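Local coordinates for glutathione S-transferase (Ceriporiopsis subvermispora, PDB 6J3E), which probably catalyses glutathione-dependent reactions, conjugating or transferring glutathione to other compounds, at residues Asn23-Lys26 with Thr27-Thr30; Val103-Pro106 with Glu107-Ala110; Ala114-Phe117 with Ala118-Ala122; Val212-Val215 with Ile216-Lys219. One frame throughout, in Å; residues are numbered along the deposited sequence.

Interaction 1 of 4, residues Asn23-Lys26 with Thr27-Thr30; sequences NTWK and TRYT. With EDO (1,2-ethanediol), chain D.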
loop_
_atom_site.group_PDB
_atom_site.type_symbol
_atom_site.label_atom_id
_atom_site.label_comp_id
_atom_site.label_asym_id
_atom_site.label_seq_id
_atom_site.Cartn_x
_atom_site.Cartn_y
_atom_site.Cartn_z
ATOM N N ASN A 23 -15.755 -7.531 -5.014
ATOM C CA ASN A 23 -15.849 -7.370 -3.568
ATOM C C ASN A 23 -16.489 -8.586 -2.917
ATOM O O ASN A 23 -16.026 -9.047 -1.866
ATOM C CB ASN A 23 -16.639 -6.104 -3.232
ATOM C CG ASN A 23 -16.077 -4.882 -3.914
ATOM O OD1 ASN A 23 -16.524 -4.505 -4.993
ATOM N ND2 ASN A 23 -15.080 -4.268 -3.302
ATOM N N THR A 24 -17.552 -9.128 -3.509
ATOM C CA THR A 24 -18.195 -10.260 -2.850
ATOM C C THR A 24 -17.417 -11.556 -3.048
ATOM O O THR A 24 -17.480 -12.444 -2.193
ATOM C CB THR A 24 -19.637 -10.437 -3.338
ATOM O OG1 THR A 24 -19.642 -10.831 -4.717
ATOM C CG2 THR A 24 -20.420 -9.132 -3.177
ATOM N N TRP A 25 -16.677 -11.697 -4.142
ATOM C CA TRP A 25 -15.910 -12.923 -4.294
ATOM C C TRP A 25 -14.804 -13.014 -3.252
ATOM O O TRP A 25 -14.451 -14.119 -2.815
ATOM C CB TRP A 25 -15.320 -13.024 -5.686
ATOM C CG TRP A 25 -16.096 -13.901 -6.590
ATOM C CD1 TRP A 25 -16.895 -13.510 -7.622
ATOM C CD2 TRP A 25 -16.144 -15.332 -6.562
ATOM N NE1 TRP A 25 -17.445 -14.612 -8.240
ATOM C CE2 TRP A 25 -16.993 -15.742 -7.613
ATOM C CE3 TRP A 25 -15.554 -16.307 -5.749
ATOM C CZ2 TRP A 25 -17.269 -17.081 -7.873
ATOM C CZ3 TRP A 25 -15.827 -17.644 -6.007
ATOM C CH2 TRP A 25 -16.684 -18.016 -7.059
ATOM N N LYS A 26 -14.252 -11.871 -2.837
ATOM C CA LYS A 26 -13.319 -11.893 -1.722
ATOM C C LYS A 26 -13.951 -12.620 -0.546
ATOM O O LYS A 26 -13.353 -13.534 0.029
ATOM C CB LYS A 26 -12.905 -10.471 -1.335
ATOM C CG LYS A 26 -11.988 -9.780 -2.346
ATOM C CD LYS A 26 -11.443 -8.449 -1.811
ATOM C CE LYS A 26 -12.264 -7.294 -2.299
ATOM N NZ LYS A 26 -12.218 -6.096 -1.441
ATOM N N THR A 27 -15.205 -12.288 -0.237
ATOM C CA THR A 27 -15.878 -12.913 0.903
ATOM C C THR A 27 -16.357 -14.327 0.578
ATOM O O THR A 27 -16.321 -15.209 1.447
ATOM C CB THR A 27 -17.025 -12.017 1.377
ATOM O OG1 THR A 27 -16.461 -10.859 1.997
ATOM C CG2 THR A 27 -17.925 -12.725 2.395
ATOM N N ARG A 28 -16.786 -14.575 -0.662
ATOM C CA ARG A 28 -17.119 -15.938 -1.055
ATOM C C ARG A 28 -15.887 -16.837 -0.964
ATOM O O ARG A 28 -15.928 -17.907 -0.342
ATOM C CB ARG A 28 -17.712 -15.962 -2.468
ATOM C CG ARG A 28 -18.184 -17.348 -2.912
ATOM C CD ARG A 28 -18.869 -17.348 -4.280
ATOM N NE ARG A 28 -20.106 -16.575 -4.301
ATOM C CZ ARG A 28 -21.288 -17.018 -3.867
ATOM N NH1 ARG A 28 -21.415 -18.235 -3.355
ATOM N NH2 ARG A 28 -22.354 -16.232 -3.946
ATOM N N TYR A 29 -14.776 -16.411 -1.573
ATOM C CA TYR A 29 -13.532 -17.158 -1.435
ATOM C C TYR A 29 -13.230 -17.442 0.033
ATOM O O TYR A 29 -12.915 -18.579 0.404
ATOM C CB TYR A 29 -12.374 -16.386 -2.081
ATOM C CG TYR A 29 -12.103 -16.691 -3.548
ATOM C CD1 TYR A 29 -12.030 -18.003 -4.013
ATOM C CD2 TYR A 29 -11.884 -15.667 -4.459
ATOM C CE1 TYR A 29 -11.757 -18.283 -5.348
ATOM C CE2 TYR A 29 -11.617 -15.935 -5.789
ATOM C CZ TYR A 29 -11.553 -17.242 -6.236
ATOM O OH TYR A 29 -11.288 -17.498 -7.577
ATOM N N THR A 30 -13.371 -16.425 0.893
ATOM C CA THR A 30 -13.013 -16.593 2.301
ATOM C C THR A 30 -13.910 -17.628 2.988
ATOM O O THR A 30 -13.413 -18.489 3.731
ATOM C CB THR A 30 -13.059 -15.236 3.018
ATOM O OG1 THR A 30 -12.247 -14.293 2.302
ATOM C CG2 THR A 30 -12.501 -15.351 4.432
HETATM C C1 EDO D . -16.870 -3.904 0.467
HETATM O O1 EDO D . -17.080 -2.990 -0.621
HETATM C C2 EDO D . -15.399 -4.288 0.519
HETATM O O2 EDO D . -15.181 -5.407 -0.339
#
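Arg-28 leans back along the helix onto the indole of Trp-25, one turn earlier. Its CB passes Thr-24 O at 3.5 Å, and CG runs on toward Trp-25 CZ3. CD sits over one face of the six-membered ring, 3.6 Å from the centroid, a CH-pi contact. A bend at chi3 (-64°) then lifts the guanidinium off the indole: CZ is too distant for more than a weak cation-pi attraction, and NH2 forms a salt bridge with Asp-9. The benzo edge of Trp-25 points instead at the face of Tyr-29, with CE3 3.9 Å from Tyr-29 CD2 and the planes at 50°. With an alanine in place of this indole, the Arg-28 methylenes and the Tyr-29 face would probably lose their shared partner. Lys-26 O is gripped twice by Thr-30, from opposite faces of its plane, with OG1 at 2.6 Å and N at 3.0 Å. Asn-23 ND2 and Lys-26 NZ both donate to O2 of an ethanediol, probably from the crystallisation liquor, and Lys-26 NZ also bonds Ser-86. These three residues bind glutathione, absent here; helix 22-34 of the thioredoxin-like beta-alpha-beta unit contributes the first two.

Interaction 2 of 4, residues Val103-Pro106 with Glu107-Ala110; sequences VIPP and ETDA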
loop_
_atom_site.group_PDB
_atom_site.type_symbol
_atom_site.label_atom_id
_atom_site.label_comp_id
_atom_site.label_asym_id
_atom_site.label_seq_id
_atom_site.Cartn_x
_atom_site.Cartn_y
_atom_site.Cartn_z
ATOM N N VAL A 103 -6.956 -16.413 8.022
ATOM C CA VAL A 103 -6.571 -15.656 6.837
ATOM C C VAL A 103 -5.865 -14.343 7.163
ATOM O O VAL A 103 -5.132 -13.832 6.304
ATOM C CB VAL A 103 -7.764 -15.398 5.892
ATOM C CG1 VAL A 103 -8.360 -16.712 5.408
ATOM C CG2 VAL A 103 -8.803 -14.506 6.531
ATOM N N ILE A 104 -6.025 -13.791 8.359
ATOM C CA ILE A 104 -5.245 -12.605 8.719
ATOM C C ILE A 104 -4.515 -12.861 10.030
ATOM O O ILE A 104 -4.958 -12.376 11.078
ATOM C CB ILE A 104 -6.127 -11.347 8.824
ATOM C CG1 ILE A 104 -6.868 -11.101 7.503
ATOM C CG2 ILE A 104 -5.286 -10.118 9.218
ATOM C CD1 ILE A 104 -7.650 -9.799 7.469
ATOM N N PRO A 105 -3.400 -13.592 10.021
ATOM C CA PRO A 105 -2.653 -13.836 11.264
ATOM C C PRO A 105 -2.335 -12.527 11.961
ATOM O O PRO A 105 -2.014 -11.529 11.297
ATOM C CB PRO A 105 -1.375 -14.552 10.793
ATOM C CG PRO A 105 -1.397 -14.507 9.319
ATOM C CD PRO A 105 -2.789 -14.260 8.867
ATOM N N PRO A 106 -2.443 -12.487 13.292
ATOM C CA PRO A 106 -2.462 -11.186 13.991
ATOM C C PRO A 106 -1.240 -10.314 13.750
ATOM O O PRO A 106 -1.381 -9.088 13.688
ATOM C CB PRO A 106 -2.577 -11.592 15.469
ATOM C CG PRO A 106 -3.278 -12.882 15.429
ATOM C CD PRO A 106 -2.815 -13.595 14.182
ATOM N N GLU A 107 -0.044 -10.903 13.641
ATOM C CA GLU A 107 1.143 -10.098 13.392
ATOM C C GLU A 107 1.107 -9.425 12.027
ATOM O O GLU A 107 1.886 -8.496 11.793
ATOM C CB GLU A 107 2.403 -10.955 13.497
ATOM C CG GLU A 107 2.842 -11.256 14.907
ATOM C CD GLU A 107 4.235 -11.883 14.981
ATOM O OE1 GLU A 107 4.966 -11.869 13.963
ATOM O OE2 GLU A 107 4.595 -12.385 16.069
ATOM N N THR A 108 0.215 -9.862 11.131
ATOM C CA THR A 108 0.096 -9.323 9.778
ATOM C C THR A 108 -1.092 -8.392 9.601
ATOM O O THR A 108 -1.364 -7.968 8.473
ATOM C CB THR A 108 -0.022 -10.455 8.756
ATOM O OG1 THR A 108 -1.278 -11.132 8.933
ATOM C CG2 THR A 108 1.132 -11.445 8.913
ATOM N N ASP A 109 -1.799 -8.054 10.678
ATOM C CA ASP A 109 -3.094 -7.399 10.520
ATOM C C ASP A 109 -2.937 -5.970 10.023
ATOM O O ASP A 109 -3.643 -5.543 9.097
ATOM C CB ASP A 109 -3.857 -7.421 11.833
ATOM C CG ASP A 109 -5.196 -6.755 11.718
ATOM O OD1 ASP A 109 -5.253 -5.508 11.767
ATOM O OD2 ASP A 109 -6.191 -7.481 11.569
ATOM N N ALA A 110 -2.030 -5.204 10.640
ATOM C CA ALA A 110 -1.779 -3.850 10.164
ATOM C C ALA A 110 -1.155 -3.863 8.767
ATOM O O ALA A 110 -1.513 -3.044 7.917
ATOM C CB ALA A 110 -0.913 -3.099 11.167
#
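From an extended Pro-105 (psi 140°) the chain folds at Pro-106 (psi -37°) into a 3-10 turn that brings Thr-108 back to Pro-105 O. That oxygen is held by two donors of one residue. Thr-108 OG1 reaches it at 2.5 Å, lying in the carbonyl plane on a lone pair, while Thr-108 N, at 2.8 Å, comes from above the plane. The hydroxyl gets there because chi1 of 68° sets OG1 between the backbone N and the carbonyl carbon, and it also rests 3.4 Å from CG of the Pro-105 ring. Thr-108 occupies the N-cap position of the helix that follows, yet its hydroxyl makes no capping bond, and one of its bonds goes back to Pro-105 O. One residue on, Asp-109 N donates to Pro-106 O at 3.2 Å, again well out of the carbonyl plane. The Asp-109 side chain, with CG anti to the backbone N, crosses that of Ile-104, whose methyl CG2 packs 3.6 Å from Asp-109 OD2. The same oxygen is paired with Arg-91. Helix 86-96 thus anchors both sides of the turn, since Asp-94 accepts the N-H groups of Val-103 and Ile-104, and Tyr-206 of helix 206-222 packs against both of these residues. Glu-107 to Ala-110 meanwhile face the second subunit, so the turn launches helix 109-136 at the dimer interface.

Interaction 3 of 4, residues Ala114-Phe117 with Ala118-Ala122; sequences AFNF and AFSEA. With EDO (1,2-ethanediol), chain K.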
loop_
_atom_site.group_PDB
_atom_site.type_symbol
_atom_site.label_atom_id
_atom_site.label_comp_id
_atom_site.label_asym_id
_atom_site.label_seq_id
_atom_site.Cartn_x
_atom_site.Cartn_y
_atom_site.Cartn_z
ATOM N N ALA A 114 -2.565 -2.154 5.316
ATOM C CA ALA A 114 -1.745 -1.371 4.405
ATOM C C ALA A 114 -1.758 -1.986 3.011
ATOM O O ALA A 114 -1.806 -1.270 2.006
ATOM C CB ALA A 114 -0.322 -1.262 4.938
ATOM N N PHE A 115 -1.731 -3.315 2.924
ATOM C CA PHE A 115 -1.782 -3.937 1.613
ATOM C C PHE A 115 -3.068 -3.561 0.896
ATOM O O PHE A 115 -3.054 -3.254 -0.301
ATOM C CB PHE A 115 -1.651 -5.455 1.742
ATOM C CG PHE A 115 -2.104 -6.205 0.519
ATOM C CD1 PHE A 115 -1.230 -6.434 -0.537
ATOM C CD2 PHE A 115 -3.416 -6.676 0.411
ATOM C CE1 PHE A 115 -1.647 -7.128 -1.670
ATOM C CE2 PHE A 115 -3.835 -7.376 -0.728
ATOM C CZ PHE A 115 -2.952 -7.591 -1.766
ATOM N N ASN A 116 -4.190 -3.553 1.618
ATOM C CA ASN A 116 -5.464 -3.218 0.991
ATOM C C ASN A 116 -5.382 -1.871 0.280
ATOM O O ASN A 116 -5.753 -1.746 -0.894
ATOM C CB ASN A 116 -6.590 -3.208 2.031
ATOM C CG ASN A 116 -7.946 -2.953 1.393
ATOM O OD1 ASN A 116 -8.466 -3.815 0.690
ATOM N ND2 ASN A 116 -8.504 -1.756 1.604
ATOM N N PHE A 117 -4.874 -0.849 0.980
ATOM C CA PHE A 117 -4.642 0.446 0.353
ATOM C C PHE A 117 -3.756 0.324 -0.883
ATOM O O PHE A 117 -4.141 0.775 -1.969
ATOM C CB PHE A 117 -4.021 1.408 1.352
ATOM C CG PHE A 117 -3.780 2.768 0.793
ATOM C CD1 PHE A 117 -4.834 3.566 0.403
ATOM C CD2 PHE A 117 -2.499 3.256 0.650
ATOM C CE1 PHE A 117 -4.611 4.823 -0.121
ATOM C CE2 PHE A 117 -2.273 4.524 0.139
ATOM C CZ PHE A 117 -3.329 5.305 -0.242
ATOM N N ALA A 118 -2.567 -0.283 -0.735
ATOM C CA ALA A 118 -1.637 -0.406 -1.857
ATOM C C ALA A 118 -2.313 -1.060 -3.047
ATOM O O ALA A 118 -2.168 -0.613 -4.195
ATOM C CB ALA A 118 -0.404 -1.215 -1.453
ATOM N N PHE A 119 -3.072 -2.126 -2.775
ATOM C CA PHE A 119 -3.773 -2.835 -3.830
ATOM C C PHE A 119 -4.817 -1.942 -4.488
ATOM O O PHE A 119 -4.950 -1.931 -5.717
ATOM C CB PHE A 119 -4.413 -4.097 -3.249
ATOM C CG PHE A 119 -5.170 -4.907 -4.256
ATOM C CD1 PHE A 119 -6.499 -4.631 -4.533
ATOM C CD2 PHE A 119 -4.549 -5.935 -4.946
ATOM C CE1 PHE A 119 -7.199 -5.374 -5.478
ATOM C CE2 PHE A 119 -5.231 -6.680 -5.887
ATOM C CZ PHE A 119 -6.560 -6.406 -6.152
ATOM N N SER A 120 -5.593 -1.209 -3.684
ATOM C CA SER A 120 -6.589 -0.309 -4.256
ATOM C C SER A 120 -5.923 0.752 -5.111
ATOM O O SER A 120 -6.397 1.071 -6.205
ATOM C CB SER A 120 -7.424 0.343 -3.149
ATOM O OG SER A 120 -8.388 -0.560 -2.623
ATOM N N GLU A 121 -4.819 1.314 -4.629
ATOM C CA GLU A 121 -4.108 2.302 -5.425
ATOM C C GLU A 121 -3.537 1.691 -6.696
ATOM O O GLU A 121 -3.607 2.307 -7.758
ATOM C CB GLU A 121 -2.997 2.948 -4.603
ATOM C CG GLU A 121 -3.499 4.098 -3.764
ATOM C CD GLU A 121 -4.461 4.982 -4.533
ATOM O OE1 GLU A 121 -4.044 5.559 -5.562
ATOM O OE2 GLU A 121 -5.633 5.086 -4.110
ATOM N N ALA A 122 -2.972 0.482 -6.616
ATOM C CA ALA A 122 -2.288 -0.067 -7.785
ATOM C C ALA A 122 -3.237 -0.710 -8.795
ATOM O O ALA A 122 -2.971 -0.651 -9.999
ATOM C CB ALA A 122 -1.237 -1.093 -7.363
HETATM C C1 EDO K . -7.278 3.268 3.196
HETATM O O1 EDO K . -6.415 3.631 4.287
HETATM C C2 EDO K . -7.425 1.747 3.070
HETATM O O2 EDO K . -7.884 1.368 1.760
#
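Phe-115, Phe-117 and Phe-119 all carry CG anti to the backbone N, chi1 being -179° at Phe-117, whereas Glu-121 has CG beside its N and a chain bent at chi2 (-43°) that folds it over the ring one turn earlier. Phe-115 and Phe-119 lie side by side and point the same way. Phe-115 CZ approaches Phe-119 CD2 at 3.9 Å with the planes at 39°, an oblique meeting, while Phe-119 CB stands over one face of the Phe-115 ring, 4.3 Å from its centroid. On another side of the helix, Glu-121 CG stands over one face of Phe-117, toward its rim and 3.7 Å from CZ, so that the methylene rather than the carboxylate makes the CH-pi contact; Glu-121 OE1 forms a salt bridge with Arg-125. This is helix 109-136 of the all-helical C-terminal domain of the glutathione S-transferase fold: Phe-119 packs inward on helices 169-189 and 206-222, and Phe-117 reaches Gln-184 of the second subunit. Replacing Phe-117 with an alanine would probably strip the Glu-121 methylene of its aromatic support and open a gap toward that subunit. The four N-H groups from Ala-118 to Glu-121 bond to the residue four back, and Ser-120 OG adds a weak bond to Asn-116 O at 3.4 Å. An ethanediol, probably from the crystallisation liquor, takes a weak bond at O2 from Asn-116 ND2, 3.2 Å away, and this O2 lies in the plane of the Phe-117 ring at its edge. Gln-184 and Trp-188 of the second subunit hold the diol as well.

Interaction 4 of 4, residues Val212-Val215 with Ile216-Lys219; sequences VGWV and IWVK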
loop_
_atom_site.group_PDB
_atom_site.type_symbol
_atom_site.label_atom_id
_atom_site.label_comp_id
_atom_site.label_asym_id
_atom_site.label_seq_id
_atom_site.Cartn_x
_atom_site.Cartn_y
_atom_site.Cartn_z
ATOM N N VAL A 212 -7.243 -12.846 -5.946
ATOM C CA VAL A 212 -8.061 -13.722 -6.779
ATOM C C VAL A 212 -9.495 -13.213 -6.828
ATOM O O VAL A 212 -10.215 -13.455 -7.803
ATOM C CB VAL A 212 -7.975 -15.181 -6.284
ATOM C CG1 VAL A 212 -6.563 -15.728 -6.514
ATOM C CG2 VAL A 212 -8.349 -15.256 -4.824
ATOM N N GLY A 213 -9.931 -12.491 -5.795
ATOM C CA GLY A 213 -11.230 -11.849 -5.872
ATOM C C GLY A 213 -11.340 -10.952 -7.090
ATOM O O GLY A 213 -12.274 -11.073 -7.894
ATOM N N TRP A 214 -10.372 -10.053 -7.256
ATOM C CA TRP A 214 -10.486 -9.106 -8.348
ATOM C C TRP A 214 -10.144 -9.765 -9.676
ATOM O O TRP A 214 -10.729 -9.406 -10.703
ATOM C CB TRP A 214 -9.610 -7.878 -8.071
ATOM C CG TRP A 214 -10.154 -7.039 -6.957
ATOM C CD1 TRP A 214 -10.001 -7.261 -5.607
ATOM C CD2 TRP A 214 -10.963 -5.860 -7.077
ATOM N NE1 TRP A 214 -10.669 -6.295 -4.888
ATOM C CE2 TRP A 214 -11.269 -5.424 -5.761
ATOM C CE3 TRP A 214 -11.466 -5.136 -8.160
ATOM C CZ2 TRP A 214 -12.054 -4.289 -5.509
ATOM C CZ3 TRP A 214 -12.239 -4.012 -7.908
ATOM C CH2 TRP A 214 -12.529 -3.599 -6.589
ATOM N N VAL A 215 -9.241 -10.749 -9.673
ATOM C CA VAL A 215 -8.859 -11.386 -10.927
ATOM C C VAL A 215 -9.997 -12.244 -11.455
ATOM O O VAL A 215 -10.276 -12.244 -12.660
ATOM C CB VAL A 215 -7.559 -12.194 -10.759
ATOM C CG1 VAL A 215 -7.275 -13.023 -12.006
ATOM C CG2 VAL A 215 -6.418 -11.258 -10.517
ATOM N N ILE A 216 -10.700 -12.958 -10.569
ATOM C CA ILE A 216 -11.810 -13.792 -11.033
ATOM C C ILE A 216 -12.925 -12.920 -11.599
ATOM O O ILE A 216 -13.644 -13.330 -12.521
ATOM C CB ILE A 216 -12.314 -14.731 -9.912
ATOM C CG1 ILE A 216 -12.998 -15.945 -10.520
ATOM C CG2 ILE A 216 -13.298 -14.045 -8.966
ATOM C CD1 ILE A 216 -12.124 -16.702 -11.466
ATOM N N TRP A 217 -13.063 -11.695 -11.083
ATOM C CA TRP A 217 -13.980 -10.718 -11.664
ATOM C C TRP A 217 -13.606 -10.424 -13.105
ATOM O O TRP A 217 -14.464 -10.396 -13.996
ATOM C CB TRP A 217 -13.953 -9.436 -10.821
ATOM C CG TRP A 217 -14.747 -8.260 -11.331
ATOM C CD1 TRP A 217 -16.008 -8.276 -11.878
ATOM C CD2 TRP A 217 -14.328 -6.887 -11.337
ATOM N NE1 TRP A 217 -16.396 -7.004 -12.197
ATOM C CE2 TRP A 217 -15.389 -6.131 -11.880
ATOM C CE3 TRP A 217 -13.166 -6.221 -10.918
ATOM C CZ2 TRP A 217 -15.322 -4.748 -12.017
ATOM C CZ3 TRP A 217 -13.095 -4.852 -11.065
ATOM C CH2 TRP A 217 -14.172 -4.126 -11.603
ATOM N N VAL A 218 -12.319 -10.180 -13.348
ATOM C CA VAL A 218 -11.862 -9.898 -14.705
ATOM C C VAL A 218 -12.100 -11.103 -15.593
ATOM O O VAL A 218 -12.523 -10.970 -16.749
ATOM C CB VAL A 218 -10.378 -9.495 -14.683
ATOM C CG1 VAL A 218 -9.830 -9.398 -16.093
ATOM C CG2 VAL A 218 -10.204 -8.184 -13.939
ATOM N N LYS A 219 -11.840 -12.301 -15.061
ATOM C CA LYS A 219 -11.949 -13.504 -15.875
ATOM C C LYS A 219 -13.396 -13.789 -16.218
ATOM O O LYS A 219 -13.719 -14.081 -17.374
ATOM C CB LYS A 219 -11.332 -14.704 -15.157
ATOM C CG LYS A 219 -11.451 -16.012 -15.943
ATOM C CD LYS A 219 -10.846 -17.201 -15.183
ATOM C CE LYS A 219 -10.804 -18.465 -16.033
ATOM N NZ LYS A 219 -10.099 -19.578 -15.360
#
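Two indoles, Trp-214 and Trp-217, project side by side from the helix and meet through their benzo rings. At the edge of Trp-214, near its plane, sits Trp-217 CZ3, only 3.3 Å from Trp-214 CE3, and Trp-217 CE3 is scarcely farther from the same atom. The six-membered rings have centroids 5.3 Å apart and planes at 75°, an oblique meeting that amounts neither to a stack nor to a clean T-shape. Beyond the pair, the ring of Phe-119 meets Trp-214 and that of Trp-20 meets Trp-217. On the far side of the helix, Ile-216 directs CG2 back over the preceding turn, where it touches Gly-213 O at 3.3 Å and Val-212 O at the same distance; the chi1 of -156° lodges this methyl between backbone N and carbonyl carbon. Backbone bonds join the turns, Ile-216 N to Val-212 O at 2.9 Å, although Trp-217 N to Gly-213 O, at 3.3 Å, is weak. Trp-217 also rests on Leu-127 and Met-131 of helix 109-136. No side-chain hydrogen bond or ion pair links the two turns: the side chains are mostly apolar, so their cohesion is van der Waals and aromatic, consistent with an apolar wall where Trp-214 meets Lys-26 of the glutathione site.

Along the chain the four contacts follow in series. Interaction 1 lies on helix 22-34 of the thioredoxin-like N-terminal domain. Interaction 2 spans the loop and 3-10 turn leading into helix 109-136, and interaction 3, its centre 16 Å away, lies further along that helix; both touch the second subunit. Interaction 4, on helix 206-222, touches both interaction 1 and interaction 3: its centre is 10 Å from that of interaction 1, where Lys-26 CE meets Trp-214 NE1 at 3.2 Å, and Phe-119 CE1 and Trp-214 CD1 are 3.4 Å apart. Trp-214 therefore connects the glutathione-binding helix with the dimer-interface helix. Interaction 2, 23 Å from interaction 4 between centres, lies at the edge of this chain, against the second subunit.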